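Long-range contacts in guanine nucleotide exchange protein (Legionella pneumophila, PDB 1XSZ), which probably acts as a guanine nucleotide exchange factor for ADP-ribosylation factors, with a cap over its active site: residues T95-F100 and K192-N197; I142-D147 and E184-I189; P203-T208 and L309-A314; T276-T281 and I297-Q302. All blocks are in the same frame, centred on the assembly; numbering follows the deposited sequence.

Contact 1. Residues T95-F100 and K192-N197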
loop_
_atom_site.group_PDB
_atom_site.type_symbol
_atom_site.label_atom_id
_atom_site.label_comp_id
_atom_site.label_asym_id
_atom_site.label_seq_id
_atom_site.Cartn_x
_atom_site.Cartn_y
_atom_site.Cartn_z
ATOM N N THR A 95 -14.150 2.832 -11.698
ATOM C CA THR A 95 -13.723 4.214 -11.870
ATOM C C THR A 95 -12.746 4.612 -10.767
ATOM O O THR A 95 -11.719 5.250 -11.022
ATOM C CB THR A 95 -14.940 5.155 -11.851
ATOM O OG1 THR A 95 -15.769 4.870 -12.987
ATOM C CG2 THR A 95 -14.493 6.610 -11.893
ATOM N N PHE A 96 -13.057 4.216 -9.541
ATOM C CA PHE A 96 -12.207 4.530 -8.406
ATOM C C PHE A 96 -10.818 3.901 -8.559
ATOM O O PHE A 96 -9.801 4.593 -8.476
ATOM C CB PHE A 96 -12.875 4.038 -7.116
ATOM C CG PHE A 96 -12.050 4.251 -5.877
ATOM C CD1 PHE A 96 -11.242 3.230 -5.376
ATOM C CD2 PHE A 96 -12.073 5.476 -5.215
ATOM C CE1 PHE A 96 -10.468 3.434 -4.224
ATOM C CE2 PHE A 96 -11.306 5.690 -4.069
ATOM C CZ PHE A 96 -10.502 4.665 -3.572
ATOM N N LEU A 97 -10.770 2.597 -8.802
ATOM C CA LEU A 97 -9.480 1.923 -8.924
ATOM C C LEU A 97 -8.616 2.443 -10.067
ATOM O O LEU A 97 -7.393 2.529 -9.932
ATOM C CB LEU A 97 -9.687 0.413 -9.065
ATOM C CG LEU A 97 -10.315 -0.258 -7.840
ATOM C CD1 LEU A 97 -10.679 -1.688 -8.185
ATOM C CD2 LEU A 97 -9.353 -0.195 -6.653
ATOM N N LYS A 98 -9.243 2.806 -11.182
ATOM C CA LYS A 98 -8.511 3.307 -12.344
ATOM C C LYS A 98 -7.951 4.717 -12.137
ATOM O O LYS A 98 -7.101 5.175 -12.904
ATOM C CB LYS A 98 -9.430 3.262 -13.576
ATOM C CG LYS A 98 -8.849 3.856 -14.851
ATOM C CD LYS A 98 -9.798 3.643 -16.028
ATOM C CE LYS A 98 -11.164 4.259 -15.768
ATOM N NZ LYS A 98 -11.087 5.738 -15.591
ATOM N N THR A 99 -8.413 5.395 -11.092
ATOM C CA THR A 99 -7.980 6.756 -10.782
ATOM C C THR A 99 -6.540 6.845 -10.265
ATOM O O THR A 99 -5.877 7.873 -10.420
ATOM C CB THR A 99 -8.912 7.389 -9.712
ATOM O OG1 THR A 99 -10.255 7.434 -10.212
ATOM C CG2 THR A 99 -8.461 8.804 -9.367
ATOM N N PHE A 100 -6.049 5.759 -9.681
ATOM C CA PHE A 100 -4.717 5.754 -9.086
ATOM C C PHE A 100 -3.636 4.963 -9.790
ATOM O O PHE A 100 -3.901 4.116 -10.639
ATOM C CB PHE A 100 -4.763 5.143 -7.677
ATOM C CG PHE A 100 -5.829 5.698 -6.780
ATOM C CD1 PHE A 100 -7.128 5.191 -6.803
ATOM C CD2 PHE A 100 -5.522 6.706 -5.879
ATOM C CE1 PHE A 100 -8.102 5.690 -5.934
ATOM C CE2 PHE A 100 -6.483 7.210 -5.009
ATOM C CZ PHE A 100 -7.779 6.699 -5.036
ATOM N N LYS A 192 -16.542 -7.242 -17.947
ATOM C CA LYS A 192 -15.584 -6.154 -18.083
ATOM C C LYS A 192 -14.629 -6.113 -16.893
ATOM O O LYS A 192 -14.987 -5.643 -15.818
ATOM C CB LYS A 192 -16.347 -4.831 -18.194
ATOM C CG LYS A 192 -15.482 -3.614 -18.482
ATOM C CD LYS A 192 -16.346 -2.365 -18.601
ATOM C CE LYS A 192 -15.509 -1.137 -18.897
ATOM N NZ LYS A 192 -16.358 0.075 -19.076
ATOM N N PRO A 193 -13.399 -6.604 -17.082
ATOM C CA PRO A 193 -12.424 -6.602 -15.991
ATOM C C PRO A 193 -12.095 -5.196 -15.508
ATOM O O PRO A 193 -12.355 -4.204 -16.197
ATOM C CB PRO A 193 -11.198 -7.266 -16.616
ATOM C CG PRO A 193 -11.780 -8.144 -17.689
ATOM C CD PRO A 193 -12.849 -7.265 -18.279
ATOM N N PHE A 194 -11.540 -5.112 -14.307
ATOM C CA PHE A 194 -11.107 -3.833 -13.762
ATOM C C PHE A 194 -9.832 -3.408 -14.479
ATOM O O PHE A 194 -9.096 -4.247 -14.998
ATOM C CB PHE A 194 -10.752 -3.944 -12.273
ATOM C CG PHE A 194 -11.936 -4.004 -11.351
ATOM C CD1 PHE A 194 -13.029 -3.160 -11.530
ATOM C CD2 PHE A 194 -11.931 -4.866 -10.261
ATOM C CE1 PHE A 194 -14.096 -3.175 -10.634
ATOM C CE2 PHE A 194 -12.991 -4.886 -9.360
ATOM C CZ PHE A 194 -14.077 -4.038 -9.546
ATOM N N GLU A 195 -9.586 -2.104 -14.515
ATOM C CA GLU A 195 -8.351 -1.586 -15.089
ATOM C C GLU A 195 -7.500 -1.315 -13.850
ATOM O O GLU A 195 -7.827 -0.450 -13.038
ATOM C CB GLU A 195 -8.581 -0.282 -15.856
ATOM C CG GLU A 195 -7.287 0.291 -16.428
ATOM C CD GLU A 195 -7.481 1.599 -17.170
ATOM O OE1 GLU A 195 -8.346 1.652 -18.066
ATOM O OE2 GLU A 195 -6.758 2.572 -16.861
ATOM N N LEU A 196 -6.418 -2.069 -13.697
ATOM C CA LEU A 196 -5.552 -1.925 -12.533
ATOM C C LEU A 196 -4.136 -1.566 -12.944
ATOM O O LEU A 196 -3.460 -2.342 -13.625
ATOM C CB LEU A 196 -5.541 -3.229 -11.732
ATOM C CG LEU A 196 -6.907 -3.751 -11.285
ATOM C CD1 LEU A 196 -6.742 -5.145 -10.685
ATOM C CD2 LEU A 196 -7.530 -2.790 -10.285
ATOM N N ASN A 197 -3.695 -0.386 -12.532
ATOM C CA ASN A 197 -2.357 0.091 -12.857
ATOM C C ASN A 197 -1.584 0.290 -11.557
ATOM O O ASN A 197 -1.806 1.259 -10.837
ATOM C CB ASN A 197 -2.460 1.412 -13.627
ATOM C CG ASN A 197 -3.308 1.290 -14.887
ATOM O OD1 ASN A 197 -4.207 2.100 -15.127
ATOM N ND2 ASN A 197 -3.023 0.282 -15.696
HETATM O O HOH W 1 -5.281 1.765 -11.450
#
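Leu97 sets its CD1 methyl over the middle of the Phe194 ring. CD1 lies 4.0 Å from the centroid of that ring and only 10° off its normal, so this is a CH-pi contact onto the face. Leu97 CD1 also meets Leu196 CD2 at 3.9 Å. With CG anti to the carbonyl carbon (chi1 -64°), the Leu97 side chain lies beside that of Leu196 and points the same way.

Beside this apolar patch Lys98 and Glu195 cross. The Glu195 carboxylate lies against the Lys98 methylenes, with OE2 3.2 Å from Lys98 CG and OE1 equally near CD. The Lys98 chain bends at chi3 and chi4, and NZ stays 5.5 Å from OE1 of Glu195. The charges may still attract at that range.

No direct hydrogen bond joins the segments. A water bridges them: it accepts from Asn197 N at 2.9 Å and lies within donating distance of the carbonyl oxygens of Leu97 and Phe100. Phe194 also packs on Thr141 and Asn145 of helix 131-149. The arrangement is an irregular chain segment packed against the end of a helix, here in the all-helical Sec7 fold, on the connection leading from helix 179-191 toward the capping domain.

Contact 2. Residues I142-D147 and E184-I189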
loop_
_atom_site.group_PDB
_atom_site.type_symbol
_atom_site.label_atom_id
_atom_site.label_comp_id
_atom_site.label_asym_id
_atom_site.label_seq_id
_atom_site.Cartn_x
_atom_site.Cartn_y
_atom_site.Cartn_z
ATOM N N ILE A 142 -13.040 -7.443 -6.039
ATOM C CA ILE A 142 -11.647 -7.381 -6.468
ATOM C C ILE A 142 -11.089 -8.810 -6.571
ATOM O O ILE A 142 -10.398 -9.140 -7.532
ATOM C CB ILE A 142 -10.819 -6.514 -5.497
ATOM C CG1 ILE A 142 -11.218 -5.045 -5.688
ATOM C CG2 ILE A 142 -9.318 -6.701 -5.747
ATOM C CD1 ILE A 142 -10.701 -4.117 -4.617
ATOM N N MET A 143 -11.398 -9.668 -5.600
ATOM C CA MET A 143 -10.923 -11.047 -5.681
ATOM C C MET A 143 -11.573 -11.757 -6.865
ATOM O O MET A 143 -10.922 -12.532 -7.571
ATOM C CB MET A 143 -11.253 -11.841 -4.408
ATOM C CG MET A 143 -10.422 -11.479 -3.190
ATOM S SD MET A 143 -10.575 -12.683 -1.838
ATOM C CE MET A 143 -12.267 -12.446 -1.357
ATOM N N LEU A 144 -12.863 -11.510 -7.071
ATOM C CA LEU A 144 -13.584 -12.146 -8.165
ATOM C C LEU A 144 -13.001 -11.743 -9.522
ATOM O O LEU A 144 -12.962 -12.549 -10.453
ATOM C CB LEU A 144 -15.075 -11.789 -8.082
ATOM C CG LEU A 144 -16.000 -12.463 -9.092
ATOM C CD1 LEU A 144 -15.898 -13.980 -8.964
ATOM C CD2 LEU A 144 -17.430 -12.011 -8.833
ATOM N N ASN A 145 -12.555 -10.495 -9.634
ATOM C CA ASN A 145 -11.946 -10.025 -10.878
ATOM C C ASN A 145 -10.729 -10.901 -11.219
ATOM O O ASN A 145 -10.563 -11.326 -12.358
ATOM C CB ASN A 145 -11.549 -8.553 -10.725
ATOM C CG ASN A 145 -10.835 -8.005 -11.941
ATOM O OD1 ASN A 145 -9.621 -7.752 -11.904
ATOM N ND2 ASN A 145 -11.572 -7.817 -13.023
ATOM N N THR A 146 -9.882 -11.177 -10.230
ATOM C CA THR A 146 -8.719 -12.028 -10.474
ATOM C C THR A 146 -9.170 -13.459 -10.759
ATOM O O THR A 146 -8.680 -14.111 -11.680
ATOM C CB THR A 146 -7.784 -12.050 -9.257
ATOM O OG1 THR A 146 -7.144 -10.780 -9.126
ATOM C CG2 THR A 146 -6.721 -13.141 -9.411
ATOM N N ASP A 147 -10.118 -13.937 -9.966
ATOM C CA ASP A 147 -10.613 -15.293 -10.125
ATOM C C ASP A 147 -11.151 -15.565 -11.529
ATOM O O ASP A 147 -10.854 -16.602 -12.128
ATOM C CB ASP A 147 -11.694 -15.552 -9.073
ATOM C CG ASP A 147 -12.076 -17.006 -8.973
ATOM O OD1 ASP A 147 -13.086 -17.405 -9.580
ATOM O OD2 ASP A 147 -11.351 -17.750 -8.277
ATOM N N GLU A 184 -26.134 -9.522 -10.855
ATOM C CA GLU A 184 -25.745 -8.413 -11.712
ATOM C C GLU A 184 -24.266 -8.071 -11.514
ATOM O O GLU A 184 -23.532 -7.870 -12.480
ATOM C CB GLU A 184 -26.616 -7.203 -11.394
ATOM C CG GLU A 184 -26.025 -5.886 -11.810
ATOM C CD GLU A 184 -26.913 -4.734 -11.421
ATOM O OE1 GLU A 184 -27.745 -4.909 -10.502
ATOM O OE2 GLU A 184 -26.768 -3.659 -12.023
ATOM N N LEU A 185 -23.838 -8.006 -10.257
ATOM C CA LEU A 185 -22.448 -7.696 -9.930
ATOM C C LEU A 185 -21.521 -8.716 -10.590
ATOM O O LEU A 185 -20.531 -8.357 -11.234
ATOM C CB LEU A 185 -22.263 -7.711 -8.407
ATOM C CG LEU A 185 -20.881 -7.417 -7.819
ATOM C CD1 LEU A 185 -21.037 -7.010 -6.367
ATOM C CD2 LEU A 185 -19.977 -8.645 -7.936
ATOM N N TYR A 186 -21.857 -9.991 -10.443
ATOM C CA TYR A 186 -21.064 -11.063 -11.021
ATOM C C TYR A 186 -20.895 -10.887 -12.533
ATOM O O TYR A 186 -19.782 -10.939 -13.056
ATOM C CB TYR A 186 -21.743 -12.408 -10.729
ATOM C CG TYR A 186 -20.970 -13.610 -11.215
ATOM C CD1 TYR A 186 -20.122 -14.316 -10.357
ATOM C CD2 TYR A 186 -21.078 -14.041 -12.536
ATOM C CE1 TYR A 186 -19.404 -15.424 -10.811
ATOM C CE2 TYR A 186 -20.368 -15.142 -13.000
ATOM C CZ TYR A 186 -19.533 -15.829 -12.131
ATOM O OH TYR A 186 -18.839 -16.925 -12.585
ATOM N N SER A 187 -22.014 -10.690 -13.222
ATOM C CA SER A 187 -22.014 -10.530 -14.666
ATOM C C SER A 187 -21.227 -9.310 -15.121
ATOM O O SER A 187 -20.518 -9.360 -16.126
ATOM C CB SER A 187 -23.450 -10.434 -15.175
ATOM O OG SER A 187 -23.475 -10.189 -16.570
ATOM N N GLU A 188 -21.347 -8.216 -14.381
ATOM C CA GLU A 188 -20.631 -7.003 -14.736
ATOM C C GLU A 188 -19.126 -7.188 -14.712
ATOM O O GLU A 188 -18.433 -6.835 -15.667
ATOM C CB GLU A 188 -20.984 -5.874 -13.782
ATOM C CG GLU A 188 -22.304 -5.207 -14.047
ATOM C CD GLU A 188 -22.577 -4.155 -13.018
ATOM O OE1 GLU A 188 -23.031 -4.512 -11.908
ATOM O OE2 GLU A 188 -22.307 -2.977 -13.304
ATOM N N ILE A 189 -18.612 -7.740 -13.619
ATOM C CA ILE A 189 -17.173 -7.917 -13.514
ATOM C C ILE A 189 -16.668 -9.021 -14.441
ATOM O O ILE A 189 -15.534 -8.959 -14.919
ATOM C CB ILE A 189 -16.736 -8.142 -12.033
ATOM C CG1 ILE A 189 -15.219 -7.941 -11.903
ATOM C CG2 ILE A 189 -17.171 -9.514 -11.540
ATOM C CD1 ILE A 189 -14.745 -6.535 -12.293
#
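Leu185 touches Leu144 through methyl groups, CD2 to CD2, at 4.3 Å. This is a light contact, and Leu185 packs further on Leu137 and Thr141, earlier in helix 131-149.

Tyr186 comes next. Its ring atom CD1 lies 3.9 Å from CD2 of Leu144, and the two side chains cross at about a right angle. The methyl approaches the ring obliquely. The phenol end is fixed elsewhere, because OH is hydrogen-bonded to the carbonyl oxygen of Met159. That residue also packs on Leu144, while its N-H is bound by Asp147 OD1.

The two segments belong to helices 131-149 and 179-191 of the all-helical Sec7 domain. Their axes approach to 10.3 Å and their directions differ by 48°. The interface is mostly apolar, with no hydrogen bond between the segments.

One turn after Leu185, Ile189 points toward the other helix and divides its branches between two residues. CG2 meets CD2 of Leu144 at 3.7 Å. That leucine methyl therefore touches Leu185, Tyr186 and Ile189. The CG1 branch of Ile189 is anti to the backbone N (chi1 -165°). It lies against Asn145, with CG1 3.9 Å from CB of that residue. The Ile189 and Asn145 side chains cross at about a right angle. Beyond the side chains, the carbonyl oxygen of Ile189 is hydrogen-bonded to NE2 of His149.

Contact 3. Residues P203-T208 and L309-A314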
loop_
_atom_site.group_PDB
_atom_site.type_symbol
_atom_site.label_atom_id
_atom_site.label_comp_id
_atom_site.label_asym_id
_atom_site.label_seq_id
_atom_site.Cartn_x
_atom_site.Cartn_y
_atom_site.Cartn_z
ATOM N N PRO A 203 8.054 2.563 -1.898
ATOM C CA PRO A 203 8.993 3.291 -1.040
ATOM C C PRO A 203 9.869 2.357 -0.206
ATOM O O PRO A 203 9.423 1.292 0.232
ATOM C CB PRO A 203 8.078 4.145 -0.158
ATOM C CG PRO A 203 6.869 4.351 -1.021
ATOM C CD PRO A 203 6.666 3.010 -1.665
ATOM N N GLY A 204 11.117 2.772 -0.006
ATOM C CA GLY A 204 12.043 2.000 0.806
ATOM C C GLY A 204 12.929 1.041 0.045
ATOM O O GLY A 204 13.266 1.273 -1.113
ATOM N N TYR A 205 13.312 -0.040 0.713
ATOM C CA TYR A 205 14.157 -1.068 0.122
ATOM C C TYR A 205 13.304 -2.269 -0.254
ATOM O O TYR A 205 12.526 -2.761 0.571
ATOM C CB TYR A 205 15.195 -1.575 1.137
ATOM C CG TYR A 205 16.053 -0.520 1.791
ATOM C CD1 TYR A 205 17.121 0.057 1.111
ATOM C CD2 TYR A 205 15.811 -0.118 3.100
ATOM C CE1 TYR A 205 17.929 1.008 1.721
ATOM C CE2 TYR A 205 16.608 0.832 3.723
ATOM C CZ TYR A 205 17.668 1.391 3.028
ATOM O OH TYR A 205 18.467 2.314 3.652
ATOM N N GLU A 206 13.422 -2.730 -1.492
ATOM C CA GLU A 206 12.684 -3.914 -1.885
ATOM C C GLU A 206 13.653 -4.983 -2.332
ATOM O O GLU A 206 14.535 -4.728 -3.155
ATOM C CB GLU A 206 11.704 -3.655 -3.031
ATOM C CG GLU A 206 10.894 -4.917 -3.351
ATOM C CD GLU A 206 9.949 -4.778 -4.528
ATOM O OE1 GLU A 206 9.170 -5.728 -4.757
ATOM O OE2 GLU A 206 9.983 -3.741 -5.222
ATOM N N LEU A 207 13.505 -6.168 -1.753
ATOM C CA LEU A 207 14.305 -7.311 -2.133
ATOM C C LEU A 207 13.308 -8.239 -2.813
ATOM O O LEU A 207 12.227 -8.518 -2.276
ATOM C CB LEU A 207 14.910 -8.004 -0.909
ATOM C CG LEU A 207 15.902 -7.167 -0.097
ATOM C CD1 LEU A 207 15.178 -6.486 1.056
ATOM C CD2 LEU A 207 17.028 -8.055 0.431
ATOM N N THR A 208 13.642 -8.700 -4.006
ATOM C CA THR A 208 12.766 -9.606 -4.722
ATOM C C THR A 208 13.555 -10.270 -5.830
ATOM O O THR A 208 14.232 -9.598 -6.612
ATOM C CB THR A 208 11.530 -8.865 -5.302
ATOM O OG1 THR A 208 10.692 -9.817 -5.966
ATOM C CG2 THR A 208 11.940 -7.774 -6.294
ATOM N N LEU A 309 18.227 1.699 11.164
ATOM C CA LEU A 309 17.602 0.436 11.541
ATOM C C LEU A 309 17.114 -0.299 10.293
ATOM O O LEU A 309 17.340 -1.497 10.134
ATOM C CB LEU A 309 16.429 0.686 12.497
ATOM C CG LEU A 309 15.613 -0.545 12.910
ATOM C CD1 LEU A 309 16.514 -1.578 13.580
ATOM C CD2 LEU A 309 14.504 -0.120 13.859
ATOM N N ALA A 310 16.444 0.422 9.403
ATOM C CA ALA A 310 15.949 -0.178 8.171
ATOM C C ALA A 310 17.113 -0.655 7.291
ATOM O O ALA A 310 17.070 -1.747 6.723
ATOM C CB ALA A 310 15.094 0.835 7.415
ATOM N N ALA A 311 18.158 0.168 7.204
ATOM C CA ALA A 311 19.324 -0.165 6.390
ATOM C C ALA A 311 20.022 -1.418 6.908
ATOM O O ALA A 311 20.491 -2.243 6.126
ATOM C CB ALA A 311 20.297 1.004 6.363
ATOM N N LYS A 312 20.094 -1.555 8.228
ATOM C CA LYS A 312 20.732 -2.728 8.825
ATOM C C LYS A 312 19.951 -3.990 8.488
ATOM O O LYS A 312 20.530 -5.021 8.143
ATOM C CB LYS A 312 20.827 -2.573 10.343
ATOM C CG LYS A 312 21.837 -1.541 10.798
ATOM C CD LYS A 312 21.876 -1.435 12.313
ATOM C CE LYS A 312 22.824 -0.332 12.757
ATOM N NZ LYS A 312 22.848 -0.191 14.238
ATOM N N ALA A 313 18.628 -3.917 8.587
ATOM C CA ALA A 313 17.814 -5.080 8.269
ATOM C C ALA A 313 18.018 -5.476 6.803
ATOM O O ALA A 313 18.239 -6.641 6.485
ATOM C CB ALA A 313 16.341 -4.786 8.548
ATOM N N ALA A 314 17.963 -4.494 5.905
ATOM C CA ALA A 314 18.141 -4.770 4.484
ATOM C C ALA A 314 19.530 -5.327 4.172
ATOM O O ALA A 314 19.678 -6.246 3.366
ATOM C CB ALA A 314 17.887 -3.493 3.673
#
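Tyr205 makes most of the apolar contact, laying its ring against three alanines of helix 309-314. Ala314 supplies a CH-pi contact. Its CB stands 4.3 Å from the centroid of the Tyr205 ring, over one face but offset toward the rim. Ala310 comes from another direction: its CB lies at the ring edge, in plane, 4.0 Å from CE2 of Tyr205. CG of Tyr205 is anti to the carbonyl carbon (chi1 -54°), where CG itself meets Ala314 CB at 4.0 Å.

Van der Waals contacts extend the interface at both ends. The tyrosine OH meets CB of Ala311 at 3.5 Å. Leu207, which points to the same side of the strand, touches the helix more lightly, with CD2 4.3 Å from the carbonyl oxygen of Ala314.

Polar bonds do not join the two segments. The Tyr205 hydroxyl is instead hydrogen-bonded to the carbonyl oxygen of Leu335, on helix 332-351. Ala311 and Ala314 also pack on that helix, through Ala338 and Tyr339.

Small alanine side chains let the helix backbone come near the aromatic ring, with the Ala310 carbonyl carbon 3.9 Å from Tyr205 CE2. The strand and helix axes run nearly parallel, 11° apart, with a closest approach of 9.6 Å. This is the packing of an alpha+beta fold, a helix along one face of an antiparallel sheet, here in the capping domain.

Contact 4. Residues T276-T281 and I297-Q302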
loop_
_atom_site.group_PDB
_atom_site.type_symbol
_atom_site.label_atom_id
_atom_site.label_comp_id
_atom_site.label_asym_id
_atom_site.label_seq_id
_atom_site.Cartn_x
_atom_site.Cartn_y
_atom_site.Cartn_z
ATOM N N THR A 276 9.519 -0.910 9.265
ATOM C CA THR A 276 8.527 -1.934 8.985
ATOM C C THR A 276 9.075 -2.870 7.919
ATOM O O THR A 276 9.840 -2.458 7.032
ATOM C CB THR A 276 7.193 -1.348 8.485
ATOM O OG1 THR A 276 7.430 -0.524 7.339
ATOM C CG2 THR A 276 6.521 -0.539 9.581
ATOM N N ILE A 277 8.695 -4.135 8.016
ATOM C CA ILE A 277 9.137 -5.138 7.070
ATOM C C ILE A 277 7.920 -5.912 6.592
ATOM O O ILE A 277 7.253 -6.590 7.376
ATOM C CB ILE A 277 10.145 -6.115 7.717
ATOM C CG1 ILE A 277 11.348 -5.342 8.265
ATOM C CG2 ILE A 277 10.587 -7.150 6.698
ATOM C CD1 ILE A 277 12.377 -6.226 8.953
ATOM N N GLN A 278 7.613 -5.778 5.306
ATOM C CA GLN A 278 6.481 -6.467 4.701
ATOM C C GLN A 278 6.974 -7.680 3.938
ATOM O O GLN A 278 8.002 -7.619 3.264
ATOM C CB GLN A 278 5.758 -5.546 3.719
ATOM C CG GLN A 278 5.267 -4.252 4.302
ATOM C CD GLN A 278 4.762 -3.321 3.223
ATOM O OE1 GLN A 278 3.893 -3.688 2.431
ATOM N NE2 GLN A 278 5.307 -2.117 3.180
ATOM N N VAL A 279 6.229 -8.772 4.015
ATOM C CA VAL A 279 6.595 -9.990 3.317
ATOM C C VAL A 279 5.476 -10.435 2.381
ATOM O O VAL A 279 4.304 -10.434 2.761
ATOM C CB VAL A 279 6.895 -11.133 4.318
ATOM C CG1 VAL A 279 7.200 -12.412 3.569
ATOM C CG2 VAL A 279 8.067 -10.748 5.210
ATOM N N TYR A 280 5.847 -10.798 1.158
ATOM C CA TYR A 280 4.900 -11.281 0.161
ATOM C C TYR A 280 5.447 -12.549 -0.480
ATOM O O TYR A 280 6.622 -12.611 -0.825
ATOM C CB TYR A 280 4.678 -10.255 -0.963
ATOM C CG TYR A 280 4.107 -8.938 -0.517
ATOM C CD1 TYR A 280 4.913 -7.979 0.087
ATOM C CD2 TYR A 280 2.744 -8.663 -0.657
ATOM C CE1 TYR A 280 4.382 -6.782 0.549
ATOM C CE2 TYR A 280 2.201 -7.471 -0.199
ATOM C CZ TYR A 280 3.022 -6.537 0.407
ATOM O OH TYR A 280 2.487 -5.374 0.900
ATOM N N THR A 281 4.606 -13.566 -0.621
ATOM C CA THR A 281 5.010 -14.796 -1.285
ATOM C C THR A 281 3.949 -15.045 -2.347
ATOM O O THR A 281 2.746 -14.940 -2.089
ATOM C CB THR A 281 5.129 -15.999 -0.313
ATOM O OG1 THR A 281 3.883 -16.221 0.350
ATOM C CG2 THR A 281 6.207 -15.735 0.715
ATOM N N ILE A 297 9.717 -5.786 1.647
ATOM C CA ILE A 297 9.769 -4.333 1.560
ATOM C C ILE A 297 10.093 -3.803 2.950
ATOM O O ILE A 297 9.356 -4.057 3.909
ATOM C CB ILE A 297 8.420 -3.744 1.070
ATOM C CG1 ILE A 297 8.090 -4.288 -0.326
ATOM C CG2 ILE A 297 8.501 -2.225 1.044
ATOM C CD1 ILE A 297 6.733 -3.852 -0.863
ATOM N N ILE A 298 11.199 -3.070 3.054
ATOM C CA ILE A 298 11.664 -2.521 4.322
ATOM C C ILE A 298 11.628 -1.004 4.270
ATOM O O ILE A 298 12.226 -0.396 3.381
ATOM C CB ILE A 298 13.108 -2.991 4.610
ATOM C CG1 ILE A 298 13.155 -4.521 4.603
ATOM C CG2 ILE A 298 13.586 -2.439 5.940
ATOM C CD1 ILE A 298 14.549 -5.107 4.778
ATOM N N GLN A 299 10.932 -0.396 5.225
ATOM C CA GLN A 299 10.796 1.054 5.254
ATOM C C GLN A 299 11.118 1.659 6.607
ATOM O O GLN A 299 10.644 1.187 7.636
ATOM C CB GLN A 299 9.365 1.447 4.872
ATOM C CG GLN A 299 8.937 0.931 3.513
ATOM C CD GLN A 299 7.454 1.104 3.250
ATOM O OE1 GLN A 299 6.650 1.220 4.177
ATOM N NE2 GLN A 299 7.081 1.095 1.979
ATOM N N PRO A 300 11.935 2.715 6.623
ATOM C CA PRO A 300 12.274 3.356 7.896
ATOM C C PRO A 300 11.135 4.274 8.327
ATOM O O PRO A 300 10.437 4.841 7.482
ATOM C CB PRO A 300 13.543 4.133 7.563
ATOM C CG PRO A 300 13.313 4.534 6.128
ATOM C CD PRO A 300 12.715 3.285 5.509
ATOM N N GLY A 301 10.949 4.411 9.637
ATOM C CA GLY A 301 9.911 5.285 10.151
ATOM C C GLY A 301 10.382 6.725 10.119
ATOM O O GLY A 301 11.497 7.005 9.678
ATOM N N GLN A 302 9.549 7.644 10.596
ATOM C CA GLN A 302 9.911 9.057 10.589
ATOM C C GLN A 302 10.832 9.479 11.734
ATOM O O GLN A 302 11.505 10.503 11.638
ATOM C CB GLN A 302 8.650 9.927 10.599
ATOM C CG GLN A 302 7.750 9.722 11.804
ATOM C CD GLN A 302 6.560 10.665 11.799
ATOM O OE1 GLN A 302 6.722 11.886 11.853
ATOM N NE2 GLN A 302 5.359 10.104 11.730
HETATM O O HOH W 2 7.750 -1.835 4.778
HETATM O O HOH W 3 6.233 1.792 6.809
#
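Thr276 and Gln299 form a hydrogen-bonded pair, each giving its N-H to the other's carbonyl oxygen. Thr276 N to Gln299 O is 2.9 Å. Gln278 and Ile297 form the second such pair. Its bond from Gln278 N to Ile297 O measures 2.8 Å and is nearly straight, at 172°. Between them Ile277 and Ile298 make a non-hydrogen-bonded pair, their CG1 atoms 4.2 Å apart. Carbonyl oxygens take further CH contacts there: Ile298 CA lies 3.3 Å from Thr276 O.

This is regular antiparallel pairing of two central strands in the six-stranded sheet of the capping domain. Ile277 and Ile298 lie on the face that carries helices 216-224 and 306-315.

The other face bears Thr276, Gln278, Ile297 and Gln299, and its polar groups are linked through water. One water accepts from Gln278 NE2, donates to Ile297 O and is hydrogen-bonded to Thr276 OG1. A second water donates to Gln299 OE1 at 2.7 Å and also bonds Thr276 OG1. Thr276 OG1 lies between the backbone N and the carbonyl carbon (chi1 55°), where it reaches both waters. The Gln278 and Gln299 amides are turned 76° apart, and NE2 of each binds Glu105 OE1. Gln299 NE2 is also bonded to Pro203 O. Tyr280 OH donates to Gln278 OE1 at 2.7 Å, in the plane of that amide, and has a further bond with Ala106 N. The Tyr280 ring meets Ile297 through CE1, 4.0 Å from CD1.

Overall arrangement
Contacts 1 and 2 lie in the Sec7 part of the chain, contacts 3 and 4 in the capping domain. Contact 2 is nested within the loop closed by contact 1, and the two touch where Phe194 meets Ile189. Contact 4 is likewise nested within contact 3. Those two share one sheet, and Tyr205 O and Ile298 N probably form a hydrogen bond. The centres of contacts 2 and 3 are 35 Å apart. Contacts 2, 3 and 4 are buried, while contact 1 is only partly so. Water bridges the segments of both contacts 1 and 4. Contacts 2 and 3 rest on apolar packing onto helices. Contact 4 alone has direct hydrogen bonds between its segments.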